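Side-chain contacts in alpha,alpha-trehalose-phosphate synthase (UDP-forming) (Burkholderia xenovorans, PDB 5V0T), which is a glycosyltransferase of family 20 with the two-domain GT-B fold, here holding uridine-5'-diphosphate and 6-O-phosphono-alpha-D-glucopyranose: residues A92-A97 with L174-H179; Q125-L130 with Q148-A153; L223-F228 with L232-Y237; L380-Y385 with L397-F402. All coordinates share one frame; numbering follows the deposited sequence.

Contact 1 of 4, residues A92-A97 with L174-H179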
loop_
_atom_site.group_PDB
_atom_site.type_symbol
_atom_site.label_atom_id
_atom_site.label_comp_id
_atom_site.label_asym_id
_atom_site.label_seq_id
_atom_site.Cartn_x
_atom_site.Cartn_y
_atom_site.Cartn_z
ATOM N N ALA A 92 4.629 -13.318 -7.655
ATOM C CA ALA A 92 4.229 -13.757 -8.984
ATOM C C ALA A 92 2.859 -14.417 -8.995
ATOM O O ALA A 92 2.251 -14.541 -10.064
ATOM C CB ALA A 92 5.265 -14.725 -9.583
ATOM N N THR A 93 2.345 -14.815 -7.833
ATOM C CA THR A 93 1.006 -15.375 -7.746
ATOM C C THR A 93 0.064 -14.457 -6.981
ATOM O O THR A 93 -0.929 -13.985 -7.550
ATOM C CB THR A 93 1.034 -16.763 -7.091
ATOM O OG1 THR A 93 1.842 -17.641 -7.881
ATOM C CG2 THR A 93 -0.384 -17.325 -6.974
ATOM N N LEU A 94 0.352 -14.194 -5.700
ATOM C CA LEU A 94 -0.611 -13.511 -4.838
ATOM C C LEU A 94 -0.783 -12.055 -5.241
ATOM O O LEU A 94 -1.916 -11.569 -5.362
ATOM C CB LEU A 94 -0.182 -13.598 -3.368
ATOM C CG LEU A 94 -0.263 -14.999 -2.744
ATOM C CD1 LEU A 94 0.156 -15.009 -1.253
ATOM C CD2 LEU A 94 -1.653 -15.597 -2.944
ATOM N N TRP A 95 0.329 -11.326 -5.404
ATOM C CA TRP A 95 0.214 -9.903 -5.731
ATOM C C TRP A 95 -0.595 -9.670 -6.998
ATOM O O TRP A 95 -1.557 -8.884 -6.947
ATOM C CB TRP A 95 1.599 -9.253 -5.835
ATOM C CG TRP A 95 1.501 -7.778 -6.182
ATOM C CD1 TRP A 95 1.491 -7.233 -7.427
ATOM C CD2 TRP A 95 1.383 -6.685 -5.261
ATOM N NE1 TRP A 95 1.368 -5.858 -7.346
ATOM C CE2 TRP A 95 1.317 -5.499 -6.026
ATOM C CE3 TRP A 95 1.359 -6.591 -3.859
ATOM C CZ2 TRP A 95 1.209 -4.226 -5.438
ATOM C CZ3 TRP A 95 1.261 -5.321 -3.272
ATOM C CH2 TRP A 95 1.176 -4.161 -4.064
ATOM N N PRO A 96 -0.299 -10.311 -8.142
ATOM C CA PRO A 96 -1.142 -10.061 -9.324
ATOM C C PRO A 96 -2.578 -10.520 -9.136
ATOM O O PRO A 96 -3.500 -9.817 -9.564
ATOM C CB PRO A 96 -0.426 -10.823 -10.449
ATOM C CG PRO A 96 0.473 -11.792 -9.757
ATOM C CD PRO A 96 0.859 -11.165 -8.465
ATOM N N ALA A 97 -2.799 -11.661 -8.471
ATOM C CA ALA A 97 -4.156 -12.197 -8.347
ATOM C C ALA A 97 -5.031 -11.287 -7.497
ATOM O O ALA A 97 -6.181 -11.002 -7.855
ATOM C CB ALA A 97 -4.119 -13.602 -7.749
ATOM N N LEU A 174 -10.417 -17.599 -7.061
ATOM C CA LEU A 174 -10.411 -18.973 -7.570
ATOM C C LEU A 174 -9.308 -19.226 -8.590
ATOM O O LEU A 174 -8.964 -20.390 -8.829
ATOM C CB LEU A 174 -11.755 -19.324 -8.205
ATOM C CG LEU A 174 -12.967 -19.338 -7.272
ATOM C CD1 LEU A 174 -14.240 -19.704 -8.059
ATOM C CD2 LEU A 174 -12.735 -20.275 -6.112
ATOM N N ALA A 175 -8.760 -18.173 -9.207
ATOM C CA ALA A 175 -7.649 -18.339 -10.136
ATOM C C ALA A 175 -6.366 -18.782 -9.440
ATOM O O ALA A 175 -5.478 -19.324 -10.102
ATOM C CB ALA A 175 -7.383 -17.035 -10.896
ATOM N N VAL A 176 -6.236 -18.538 -8.141
ATOM C CA VAL A 176 -5.074 -18.998 -7.379
ATOM C C VAL A 176 -5.312 -20.471 -7.068
ATOM O O VAL A 176 -6.209 -20.780 -6.275
ATOM C CB VAL A 176 -4.879 -18.174 -6.093
ATOM C CG1 VAL A 176 -3.685 -18.676 -5.290
ATOM C CG2 VAL A 176 -4.720 -16.689 -6.416
ATOM N N PRO A 177 -4.571 -21.405 -7.660
ATOM C CA PRO A 177 -4.940 -22.824 -7.535
ATOM C C PRO A 177 -5.039 -23.270 -6.082
ATOM O O PRO A 177 -6.022 -23.932 -5.721
ATOM C CB PRO A 177 -3.821 -23.545 -8.307
ATOM C CG PRO A 177 -3.488 -22.553 -9.399
ATOM C CD PRO A 177 -3.486 -21.223 -8.643
ATOM N N PRO A 178 -4.092 -22.880 -5.169
ATOM C CA PRO A 178 -4.273 -23.276 -3.757
ATOM C C PRO A 178 -5.138 -22.321 -2.932
ATOM O O PRO A 178 -4.889 -22.149 -1.736
ATOM C CB PRO A 178 -2.836 -23.311 -3.219
ATOM C CG PRO A 178 -2.131 -22.278 -4.010
ATOM C CD PRO A 178 -2.746 -22.300 -5.385
ATOM N N HIS A 179 -6.170 -21.724 -3.540
ATOM C CA HIS A 179 -7.022 -20.776 -2.814
ATOM C C HIS A 179 -7.597 -21.381 -1.528
ATOM O O HIS A 179 -7.674 -20.704 -0.497
ATOM C CB HIS A 179 -8.157 -20.270 -3.729
ATOM C CG HIS A 179 -8.977 -21.361 -4.354
ATOM N ND1 HIS A 179 -10.038 -21.961 -3.709
ATOM C CD2 HIS A 179 -8.890 -21.960 -5.567
ATOM C CE1 HIS A 179 -10.562 -22.890 -4.492
ATOM N NE2 HIS A 179 -9.880 -22.911 -5.624
#

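Contact 2 of 4, residues Q125-L130 with Q148-A153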
loop_
_atom_site.group_PDB
_atom_site.type_symbol
_atom_site.label_atom_id
_atom_site.label_comp_id
_atom_site.label_asym_id
_atom_site.label_seq_id
_atom_site.Cartn_x
_atom_site.Cartn_y
_atom_site.Cartn_z
ATOM N N GLN A 125 11.895 -19.250 13.768
ATOM C CA GLN A 125 12.827 -18.237 14.240
ATOM C C GLN A 125 12.177 -17.337 15.286
ATOM O O GLN A 125 12.852 -16.877 16.214
ATOM C CB GLN A 125 13.340 -17.408 13.059
ATOM C CG GLN A 125 14.059 -18.207 11.994
ATOM C CD GLN A 125 15.208 -19.017 12.549
ATOM O OE1 GLN A 125 15.310 -20.212 12.289
ATOM N NE2 GLN A 125 16.084 -18.375 13.314
ATOM N N LEU A 126 10.873 -17.087 15.157
ATOM C CA LEU A 126 10.186 -16.205 16.094
ATOM C C LEU A 126 9.952 -16.878 17.447
ATOM O O LEU A 126 10.077 -16.224 18.493
ATOM C CB LEU A 126 8.867 -15.726 15.482
ATOM C CG LEU A 126 7.983 -14.846 16.367
ATOM C CD1 LEU A 126 8.715 -13.544 16.701
ATOM C CD2 LEU A 126 6.594 -14.585 15.729
ATOM N N VAL A 127 9.631 -18.181 17.451
ATOM C CA VAL A 127 9.203 -18.847 18.689
ATOM C C VAL A 127 10.133 -18.573 19.871
ATOM O O VAL A 127 9.632 -18.206 20.943
ATOM C CB VAL A 127 8.985 -20.347 18.440
ATOM C CG1 VAL A 127 8.892 -21.110 19.778
ATOM C CG2 VAL A 127 7.713 -20.558 17.602
ATOM N N PRO A 128 11.460 -18.724 19.758
ATOM C CA PRO A 128 12.317 -18.517 20.941
ATOM C C PRO A 128 12.256 -17.109 21.504
ATOM O O PRO A 128 12.645 -16.907 22.651
ATOM C CB PRO A 128 13.725 -18.841 20.425
ATOM C CG PRO A 128 13.518 -19.655 19.215
ATOM C CD PRO A 128 12.254 -19.146 18.591
ATOM N N LEU A 129 11.781 -16.132 20.743
ATOM C CA LEU A 129 11.735 -14.758 21.222
ATOM C C LEU A 129 10.427 -14.417 21.920
ATOM O O LEU A 129 10.322 -13.338 22.511
ATOM C CB LEU A 129 11.949 -13.798 20.053
ATOM C CG LEU A 129 13.236 -14.028 19.273
ATOM C CD1 LEU A 129 13.177 -13.293 17.948
ATOM C CD2 LEU A 129 14.421 -13.552 20.115
ATOM N N LEU A 130 9.447 -15.310 21.876
ATOM C CA LEU A 130 8.117 -15.012 22.375
ATOM C C LEU A 130 8.051 -15.128 23.894
ATOM O O LEU A 130 8.840 -15.832 24.530
ATOM C CB LEU A 130 7.091 -15.953 21.738
ATOM C CG LEU A 130 6.905 -15.758 20.239
ATOM C CD1 LEU A 130 5.857 -16.745 19.720
ATOM C CD2 LEU A 130 6.508 -14.323 19.935
ATOM N N GLN A 148 -1.045 -20.608 11.312
ATOM C CA GLN A 148 -1.081 -22.067 11.251
ATOM C C GLN A 148 0.265 -22.659 11.659
ATOM O O GLN A 148 0.325 -23.597 12.464
ATOM C CB GLN A 148 -1.477 -22.486 9.831
ATOM C CG GLN A 148 -1.871 -23.934 9.614
ATOM C CD GLN A 148 -2.067 -24.239 8.129
ATOM O OE1 GLN A 148 -1.098 -24.266 7.366
ATOM N NE2 GLN A 148 -3.320 -24.448 7.710
ATOM N N ALA A 149 1.359 -22.084 11.158
ATOM C CA ALA A 149 2.691 -22.558 11.533
ATOM C C ALA A 149 2.982 -22.315 13.008
ATOM O O ALA A 149 3.580 -23.168 13.678
ATOM C CB ALA A 149 3.750 -21.874 10.667
ATOM N N LEU A 150 2.599 -21.146 13.532
ATOM C CA LEU A 150 2.856 -20.865 14.943
ATOM C C LEU A 150 2.122 -21.864 15.828
ATOM O O LEU A 150 2.702 -22.441 16.761
ATOM C CB LEU A 150 2.432 -19.434 15.283
ATOM C CG LEU A 150 3.319 -18.302 14.772
ATOM C CD1 LEU A 150 2.608 -16.960 14.949
ATOM C CD2 LEU A 150 4.638 -18.313 15.539
ATOM N N ARG A 151 0.838 -22.085 15.538
ATOM C CA ARG A 151 0.040 -23.012 16.333
ATOM C C ARG A 151 0.629 -24.419 16.300
ATOM O O ARG A 151 0.664 -25.116 17.324
ATOM C CB ARG A 151 -1.403 -23.025 15.820
ATOM C CG ARG A 151 -2.133 -21.692 15.958
ATOM C CD ARG A 151 -2.763 -21.564 17.339
ATOM N NE ARG A 151 -3.547 -20.340 17.514
ATOM C CZ ARG A 151 -3.195 -19.335 18.312
ATOM N NH1 ARG A 151 -2.070 -19.400 19.012
ATOM N NH2 ARG A 151 -3.968 -18.260 18.412
ATOM N N ALA A 152 1.087 -24.856 15.131
ATOM C CA ALA A 152 1.719 -26.166 15.031
ATOM C C ALA A 152 2.984 -26.235 15.873
ATOM O O ALA A 152 3.348 -27.312 16.355
ATOM C CB ALA A 152 2.025 -26.484 13.567
ATOM N N ALA A 153 3.649 -25.098 16.088
ATOM C CA ALA A 153 4.850 -25.025 16.916
ATOM C C ALA A 153 4.551 -24.834 18.403
ATOM O O ALA A 153 5.479 -24.591 19.187
ATOM C CB ALA A 153 5.761 -23.900 16.422
#

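Contact 3 of 4, residues L223-F228 with L232-Y237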
loop_
_atom_site.group_PDB
_atom_site.type_symbol
_atom_site.label_atom_id
_atom_site.label_comp_id
_atom_site.label_asym_id
_atom_site.label_seq_id
_atom_site.Cartn_x
_atom_site.Cartn_y
_atom_site.Cartn_z
ATOM N N LEU A 223 -17.354 -9.493 12.581
ATOM C CA LEU A 223 -18.127 -10.680 12.251
ATOM C C LEU A 223 -17.505 -11.909 12.901
ATOM O O LEU A 223 -16.303 -11.959 13.158
ATOM C CB LEU A 223 -18.175 -10.885 10.735
ATOM C CG LEU A 223 -18.510 -9.638 9.919
ATOM C CD1 LEU A 223 -18.461 -9.943 8.433
ATOM C CD2 LEU A 223 -19.877 -9.124 10.314
ATOM N N THR A 224 -18.334 -12.912 13.157
ATOM C CA THR A 224 -17.855 -14.223 13.560
ATOM C C THR A 224 -17.850 -15.134 12.345
ATOM O O THR A 224 -18.858 -15.241 11.634
ATOM C CB THR A 224 -18.735 -14.812 14.662
ATOM O OG1 THR A 224 -18.793 -13.886 15.748
ATOM C CG2 THR A 224 -18.160 -16.138 15.152
ATOM N N ILE A 225 -16.712 -15.780 12.105
ATOM C CA ILE A 225 -16.528 -16.686 10.979
ATOM C C ILE A 225 -16.518 -18.119 11.498
ATOM O O ILE A 225 -15.836 -18.423 12.484
ATOM C CB ILE A 225 -15.223 -16.391 10.223
ATOM C CG1 ILE A 225 -15.137 -14.916 9.807
ATOM C CG2 ILE A 225 -15.127 -17.301 9.016
ATOM C CD1 ILE A 225 -16.199 -14.507 8.801
ATOM N N HIS A 226 -17.254 -18.999 10.825
ATOM C CA HIS A 226 -17.181 -20.435 11.063
ATOM C C HIS A 226 -16.833 -21.103 9.744
ATOM O O HIS A 226 -17.615 -21.029 8.790
ATOM C CB HIS A 226 -18.501 -20.990 11.601
ATOM C CG HIS A 226 -18.881 -20.473 12.953
ATOM N ND1 HIS A 226 -18.572 -21.140 14.120
ATOM C CD2 HIS A 226 -19.574 -19.371 13.324
ATOM C CE1 HIS A 226 -19.047 -20.465 15.150
ATOM N NE2 HIS A 226 -19.657 -19.385 14.695
ATOM N N ALA A 227 -15.671 -21.752 9.689
ATOM C CA ALA A 227 -15.238 -22.410 8.463
ATOM C C ALA A 227 -14.082 -23.343 8.780
ATOM O O ALA A 227 -13.283 -23.073 9.682
ATOM C CB ALA A 227 -14.825 -21.395 7.387
ATOM N N PHE A 228 -14.014 -24.446 8.033
ATOM C CA PHE A 228 -12.937 -25.430 8.171
ATOM C C PHE A 228 -12.829 -25.944 9.603
ATOM O O PHE A 228 -11.734 -26.217 10.098
ATOM C CB PHE A 228 -11.593 -24.853 7.725
ATOM C CG PHE A 228 -11.588 -24.311 6.330
ATOM C CD1 PHE A 228 -11.501 -25.167 5.239
ATOM C CD2 PHE A 228 -11.650 -22.943 6.105
ATOM C CE1 PHE A 228 -11.489 -24.664 3.949
ATOM C CE2 PHE A 228 -11.635 -22.433 4.823
ATOM C CZ PHE A 228 -11.552 -23.296 3.739
ATOM N N LEU A 232 -13.503 -17.870 14.279
ATOM C CA LEU A 232 -12.639 -16.702 14.387
ATOM C C LEU A 232 -13.472 -15.457 14.110
ATOM O O LEU A 232 -14.694 -15.522 13.939
ATOM C CB LEU A 232 -11.442 -16.808 13.435
ATOM C CG LEU A 232 -11.705 -16.737 11.935
ATOM C CD1 LEU A 232 -10.465 -16.156 11.266
ATOM C CD2 LEU A 232 -12.052 -18.126 11.368
ATOM N N ARG A 233 -12.803 -14.307 14.084
ATOM C CA ARG A 233 -13.447 -13.015 13.902
ATOM C C ARG A 233 -12.807 -12.286 12.728
ATOM O O ARG A 233 -11.629 -12.494 12.424
ATOM C CB ARG A 233 -13.335 -12.146 15.167
ATOM C CG ARG A 233 -13.845 -12.808 16.453
ATOM C CD ARG A 233 -15.363 -12.954 16.469
ATOM N NE ARG A 233 -16.060 -11.676 16.610
ATOM C CZ ARG A 233 -16.449 -11.153 17.770
ATOM N NH1 ARG A 233 -16.205 -11.789 18.905
ATOM N NH2 ARG A 233 -17.084 -9.989 17.797
ATOM N N ALA A 234 -13.582 -11.409 12.084
ATOM C CA ALA A 234 -13.070 -10.675 10.933
ATOM C C ALA A 234 -13.758 -9.319 10.811
ATOM O O ALA A 234 -14.967 -9.215 11.019
ATOM C CB ALA A 234 -13.269 -11.490 9.646
ATOM N N ALA A 235 -12.985 -8.287 10.462
ATOM C CA ALA A 235 -13.530 -6.937 10.357
ATOM C C ALA A 235 -12.648 -6.109 9.429
ATOM O O ALA A 235 -11.594 -6.558 8.974
ATOM C CB ALA A 235 -13.649 -6.267 11.730
ATOM N N ALA A 236 -13.100 -4.886 9.154
ATOM C CA ALA A 236 -12.361 -3.930 8.337
ATOM C C ALA A 236 -11.748 -2.854 9.226
ATOM O O ALA A 236 -12.407 -2.348 10.139
ATOM C CB ALA A 236 -13.273 -3.285 7.281
ATOM N N TYR A 237 -10.484 -2.516 8.956
ATOM C CA TYR A 237 -9.750 -1.496 9.711
ATOM C C TYR A 237 -8.903 -0.714 8.715
ATOM O O TYR A 237 -7.797 -1.134 8.367
ATOM C CB TYR A 237 -8.848 -2.122 10.779
ATOM C CG TYR A 237 -9.513 -3.112 11.717
ATOM C CD1 TYR A 237 -9.681 -4.449 11.350
ATOM C CD2 TYR A 237 -9.938 -2.723 12.976
ATOM C CE1 TYR A 237 -10.278 -5.368 12.212
ATOM C CE2 TYR A 237 -10.544 -3.636 13.855
ATOM C CZ TYR A 237 -10.702 -4.958 13.456
ATOM O OH TYR A 237 -11.284 -5.871 14.301
#

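Contact 4 of 4, residues L380-Y385 with L397-F402. With UDP (uridine-5'-diphosphate), chain I.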
loop_
_atom_site.group_PDB
_atom_site.type_symbol
_atom_site.label_atom_id
_atom_site.label_comp_id
_atom_site.label_asym_id
_atom_site.label_seq_id
_atom_site.Cartn_x
_atom_site.Cartn_y
_atom_site.Cartn_z
ATOM N N LEU A 380 -1.463 5.159 0.751
ATOM C CA LEU A 380 -1.096 6.188 1.718
ATOM C C LEU A 380 -0.724 7.501 1.033
ATOM O O LEU A 380 -0.913 8.573 1.617
ATOM C CB LEU A 380 0.066 5.702 2.586
ATOM C CG LEU A 380 -0.209 4.564 3.571
ATOM C CD1 LEU A 380 1.022 4.362 4.441
ATOM C CD2 LEU A 380 -1.417 4.849 4.429
ATOM N N VAL A 381 -0.215 7.440 -0.200
ATOM C CA VAL A 381 0.178 8.659 -0.897
ATOM C C VAL A 381 -1.012 9.598 -1.033
ATOM O O VAL A 381 -0.881 10.813 -0.878
ATOM C CB VAL A 381 0.808 8.321 -2.263
ATOM C CG1 VAL A 381 0.678 9.516 -3.255
ATOM C CG2 VAL A 381 2.292 7.904 -2.085
ATOM N N ALA A 382 -2.197 9.052 -1.298
ATOM C CA ALA A 382 -3.387 9.901 -1.378
ATOM C C ALA A 382 -3.629 10.635 -0.061
ATOM O O ALA A 382 -3.953 11.830 -0.055
ATOM C CB ALA A 382 -4.616 9.062 -1.755
ATOM N N LYS A 383 -3.505 9.922 1.069
ATOM C CA LYS A 383 -3.745 10.543 2.366
ATOM C C LYS A 383 -2.641 11.535 2.709
ATOM O O LYS A 383 -2.908 12.594 3.293
ATOM C CB LYS A 383 -3.878 9.471 3.453
ATOM C CG LYS A 383 -5.086 8.554 3.215
ATOM C CD LYS A 383 -5.370 7.643 4.402
ATOM C CE LYS A 383 -6.682 6.887 4.202
ATOM N NZ LYS A 383 -7.008 6.069 5.408
ATOM N N GLU A 384 -1.399 11.210 2.334
ATOM C CA GLU A 384 -0.273 12.117 2.534
ATOM C C GLU A 384 -0.397 13.376 1.680
ATOM O O GLU A 384 -0.081 14.479 2.151
ATOM C CB GLU A 384 1.038 11.385 2.228
ATOM C CG GLU A 384 1.355 10.252 3.231
ATOM C CD GLU A 384 2.506 9.347 2.779
ATOM O OE1 GLU A 384 2.847 8.409 3.521
ATOM O OE2 GLU A 384 3.065 9.566 1.684
ATOM N N TYR A 385 -0.813 13.236 0.415
ATOM C CA TYR A 385 -0.986 14.417 -0.431
ATOM C C TYR A 385 -1.975 15.394 0.199
ATOM O O TYR A 385 -1.701 16.594 0.309
ATOM C CB TYR A 385 -1.447 14.034 -1.852
ATOM C CG TYR A 385 -1.811 15.261 -2.648
ATOM C CD1 TYR A 385 -0.828 16.018 -3.278
ATOM C CD2 TYR A 385 -3.135 15.712 -2.713
ATOM C CE1 TYR A 385 -1.148 17.199 -3.968
ATOM C CE2 TYR A 385 -3.461 16.895 -3.395
ATOM C CZ TYR A 385 -2.464 17.619 -4.027
ATOM O OH TYR A 385 -2.778 18.775 -4.711
ATOM N N LEU A 397 -7.082 16.490 -4.938
ATOM C CA LEU A 397 -6.759 15.077 -5.107
ATOM C C LEU A 397 -7.655 14.464 -6.179
ATOM O O LEU A 397 -8.886 14.515 -6.073
ATOM C CB LEU A 397 -6.930 14.322 -3.790
ATOM C CG LEU A 397 -6.712 12.797 -3.822
ATOM C CD1 LEU A 397 -5.258 12.455 -4.165
ATOM C CD2 LEU A 397 -7.095 12.191 -2.468
ATOM N N VAL A 398 -7.033 13.895 -7.209
ATOM C CA VAL A 398 -7.706 13.076 -8.213
ATOM C C VAL A 398 -7.410 11.622 -7.848
ATOM O O VAL A 398 -6.239 11.225 -7.758
ATOM C CB VAL A 398 -7.222 13.430 -9.632
ATOM C CG1 VAL A 398 -7.790 12.444 -10.724
ATOM C CG2 VAL A 398 -7.582 14.902 -9.972
ATOM N N LEU A 399 -8.459 10.832 -7.602
ATOM C CA LEU A 399 -8.287 9.555 -6.905
ATOM C C LEU A 399 -9.075 8.431 -7.570
ATOM O O LEU A 399 -10.285 8.554 -7.796
ATOM C CB LEU A 399 -8.717 9.694 -5.439
ATOM C CG LEU A 399 -8.595 8.422 -4.599
ATOM C CD1 LEU A 399 -7.122 8.065 -4.405
ATOM C CD2 LEU A 399 -9.302 8.589 -3.254
ATOM N N SER A 400 -8.397 7.321 -7.847
ATOM C CA SER A 400 -9.070 6.143 -8.386
ATOM C C SER A 400 -10.121 5.600 -7.421
ATOM O O SER A 400 -9.844 5.396 -6.234
ATOM C CB SER A 400 -8.053 5.045 -8.664
ATOM O OG SER A 400 -8.732 3.858 -9.010
ATOM N N ARG A 401 -11.319 5.306 -7.944
ATOM C CA ARG A 401 -12.334 4.638 -7.132
ATOM C C ARG A 401 -11.867 3.272 -6.621
ATOM O O ARG A 401 -12.476 2.724 -5.697
ATOM C CB ARG A 401 -13.625 4.444 -7.936
ATOM C CG ARG A 401 -13.507 3.389 -9.045
ATOM C CD ARG A 401 -14.875 3.000 -9.565
ATOM N NE ARG A 401 -15.696 2.420 -8.508
ATOM C CZ ARG A 401 -17.022 2.515 -8.450
ATOM N NH1 ARG A 401 -17.687 3.180 -9.386
ATOM N NH2 ARG A 401 -17.679 1.949 -7.450
ATOM N N PHE A 402 -10.807 2.709 -7.197
ATOM C CA PHE A 402 -10.334 1.398 -6.768
ATOM C C PHE A 402 -9.217 1.472 -5.741
ATOM O O PHE A 402 -8.697 0.423 -5.338
ATOM C CB PHE A 402 -9.869 0.583 -7.975
ATOM C CG PHE A 402 -10.955 0.358 -8.990
ATOM C CD1 PHE A 402 -12.071 -0.400 -8.669
ATOM C CD2 PHE A 402 -10.867 0.935 -10.248
ATOM C CE1 PHE A 402 -13.096 -0.606 -9.602
ATOM C CE2 PHE A 402 -11.886 0.732 -11.196
ATOM C CZ PHE A 402 -12.998 -0.043 -10.866
HETATM N N1 UDP I . 7.347 6.604 -0.441
HETATM C C2 UDP I . 8.588 7.041 -0.005
HETATM N N3 UDP I . 9.483 7.328 -0.995
HETATM C C4 UDP I . 9.273 7.233 -2.353
HETATM C C5 UDP I . 7.960 6.780 -2.731
HETATM C C6 UDP I . 7.055 6.498 -1.782
HETATM O O2 UDP I . 8.877 7.151 1.174
HETATM O O4 UDP I . 10.188 7.537 -3.128
HETATM C "C1'" UDP I . 6.345 6.291 0.583
HETATM C "C2'" UDP I . 5.095 7.164 0.500
HETATM O "O2'" UDP I . 5.310 8.378 1.200
HETATM C "C3'" UDP I . 4.063 6.258 1.176
HETATM C "C4'" UDP I . 4.509 4.858 0.738
HETATM O "O4'" UDP I . 5.904 4.969 0.380
HETATM O "O3'" UDP I . 4.100 6.344 2.598
HETATM C "C5'" UDP I . 3.737 4.263 -0.409
HETATM O "O5'" UDP I . 2.539 3.679 0.138
HETATM P PA UDP I . 1.232 3.508 -0.737
HETATM O O1A UDP I . 0.916 4.777 -1.502
HETATM O O2A UDP I . 0.168 3.017 0.173
HETATM O O3A UDP I . 1.591 2.417 -1.821
HETATM P PB UDP I . 2.432 1.073 -1.828
HETATM O O1B UDP I . 2.241 0.515 -0.415
HETATM O O2B UDP I . 1.662 0.197 -2.840
HETATM O O3B UDP I . 3.849 1.313 -2.197
#

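Contact 1 of 4, residues A92-A97 with L174-H179
Val176 reaches from the loop between helices 170-173 and 179-186 to the flank of helix 79-98, where Thr93, Leu94 and Ala97 receive it. Its two methyls divide the work. CG1 stands anti to the backbone N (chi1 179°) and meets Thr93 CG2 at 3.9 Å, the two branches passing at a slant, while Leu94 CD2 lies farther off, 4.4 Å from the same Val176 CG1. The other branch, Val176 CG2, presses on Ala97 CB at 3.4 Å, tighter than a usual carbon contact. Thr93 offers its methyl because chi1 of -61° sets CG2 anti to its own backbone N; the hydroxyl, on another branch, bonds to the carbonyl oxygen of Gln106. Ala97 and Thr93 come to the same flank through one helical turn, closed by the bond from Ala97 N to Thr93 O (3.1 Å). In the loop, Val176 opens a type I beta turn that ends at His179. Phe89 and Leu182 add further apolar cover to Val176. Trp95, which touches 6-O-phosphono-alpha-D-glucopyranose, belongs to the same helix but not to this interface. The chemistry is that of a branched aliphatic side chain held by shape and burial, with the Thr93 hydroxyl satisfied by Gln106.

Contact 2 of 4, residues Q125-L130 with Q148-A153
This is an apolar contact between two helical segments, in which Leu126 of helix 109-126 and Val127 of the 3-10 turn 127-129 meet Leu150 of helix 146-152 and Ala153 just after it. It is partly buried, its centre about 27 Å from the centre of the chain. Leu150 is the central piece: its CD2 touches Leu126 CD2 at 4.2 Å and Val127 CG2 at 4.3 Å, so one methyl serves two neighbours. A chi2 of 168° extends CD1 of Leu150 and turns CD2 to the side, toward Leu126 and Val127. Val127 CG2, the branch beside its own backbone N, also meets Ala153 CB at 4.0 Å, so this one methyl touches both Leu150 and Ala153. Ala153 is where the chain leaves helical geometry. Leu150 also touches Ile159 of strand 159-162, and Ala123 extends the helix-to-helix packing. Strands 135-139 and 159-162 are parallel neighbours in the sheet, and helix 146-152 links them. Helices packed beside parallel strands of a mixed sheet in this way belong to the Rossmann-like architecture of GT-B domains.

Contact 3 of 4, residues L223-F228 with L232-Y237
Four backbone hydrogen bonds tie Leu223 and Ile225 to Ala234 and Leu232. The shortest and straightest runs from Ile225 N to Leu232 O (2.7 Å, 173° at the hydrogen), though the donor is tilted from the carbonyl plane; its return bond, Leu232 N to Ile225 O at 3.0 Å, lies in that plane. Leu223 N to Ala234 O (2.9 Å) is more bent, at 139°, and Ala234 N gives back to Leu223 O. Between these pairs Thr224 and Arg233 form the non-hydrogen-bonded pair, where CA-H...O contacts join Arg233 CA to Leu223 O (3.1 Å) and Thr224 CA to Leu232 O. In one of its two modelled conformers the Arg233 chain, bent at chi2 and chi3, folds back so that Thr224 OG1 comes over one face of the guanidinium, 3.6 Å from Arg233 NE, a contact that is therefore tentative. The other face of the hairpin is apolar: Ile225 CB meets Leu232 CD2 at 3.8 Å, the two chains slanting across each other, and Ile225 CG1 meets Ala234 CB at 3.9 Å. Helix 197-209 covers that side through Leu200, Phe203 and Cys204. The chemistry divides this antiparallel hairpin in two: a polar face carrying threonine and arginine, and an aliphatic one packed against that helix.

Contact 4 of 4, residues L380-Y385 with L397-F402
Helix 380-388 runs nearly antiparallel to strand 396-400, with segment axes 9.6 Å apart at an angle of 163°, and Ala382 facing Leu397 and Leu399. Ala382 CB meets Leu399 CD1 at 3.8 Å and Leu397 CD2 at 4.1 Å, so a single methyl sits against the ends of two leucines. The other branch of Leu397 serves Tyr385: CD1 lies 4.2 Å from Tyr385 CD2 as the two side chains run alongside each other, pointing opposite ways. With CG anti to the backbone N (chi1 172°), the tyrosine ring is sent toward the strand, and its hydroxyl is bonded to the carbonyl of Ala366. Away from this packing, the same helix holds uridine-5'-diphosphate. Leu380 N gives an almost straight bond to O2A (2.8 Å, 175°) and Val381 N a longer one to O1A (3.2 Å), both on the alpha phosphate, whose charge these N-H groups would probably help to balance. Glu384 grips the ribose with both carboxylate oxygens, OE1 taking the O3' hydroxyl and OE2 the O2' hydroxyl, while Arg356 makes a salt bridge to OE1. Strand 368-371, helix 380-388 and strand 396-400 form a beta-alpha-beta crossover, whose helix carries part of the nucleotide site characteristic of GT-B glycosyltransferases.

Burial separates the four contacts. Contacts 1 and 4 are wholly buried, whereas 2 and 3 are only partly buried and lie farther out, with contact 2 some 37 Å from contact 4 between centres. None touches another, yet contacts 2 and 3 share a framework: strands 135-139, 159-162 and the hairpin all belong to one mixed sheet, while contact 4 packs against the separate six-stranded parallel sheet. Chemistry follows place. Contacts 1, 2 and 4 rest on apolar packing, whereas contact 3 adds backbone hydrogen bonds to it. Both buried contacts use helices that also reach ligands, by Trp95 in contact 1 and by Leu380, Val381 and Glu384 in contact 4.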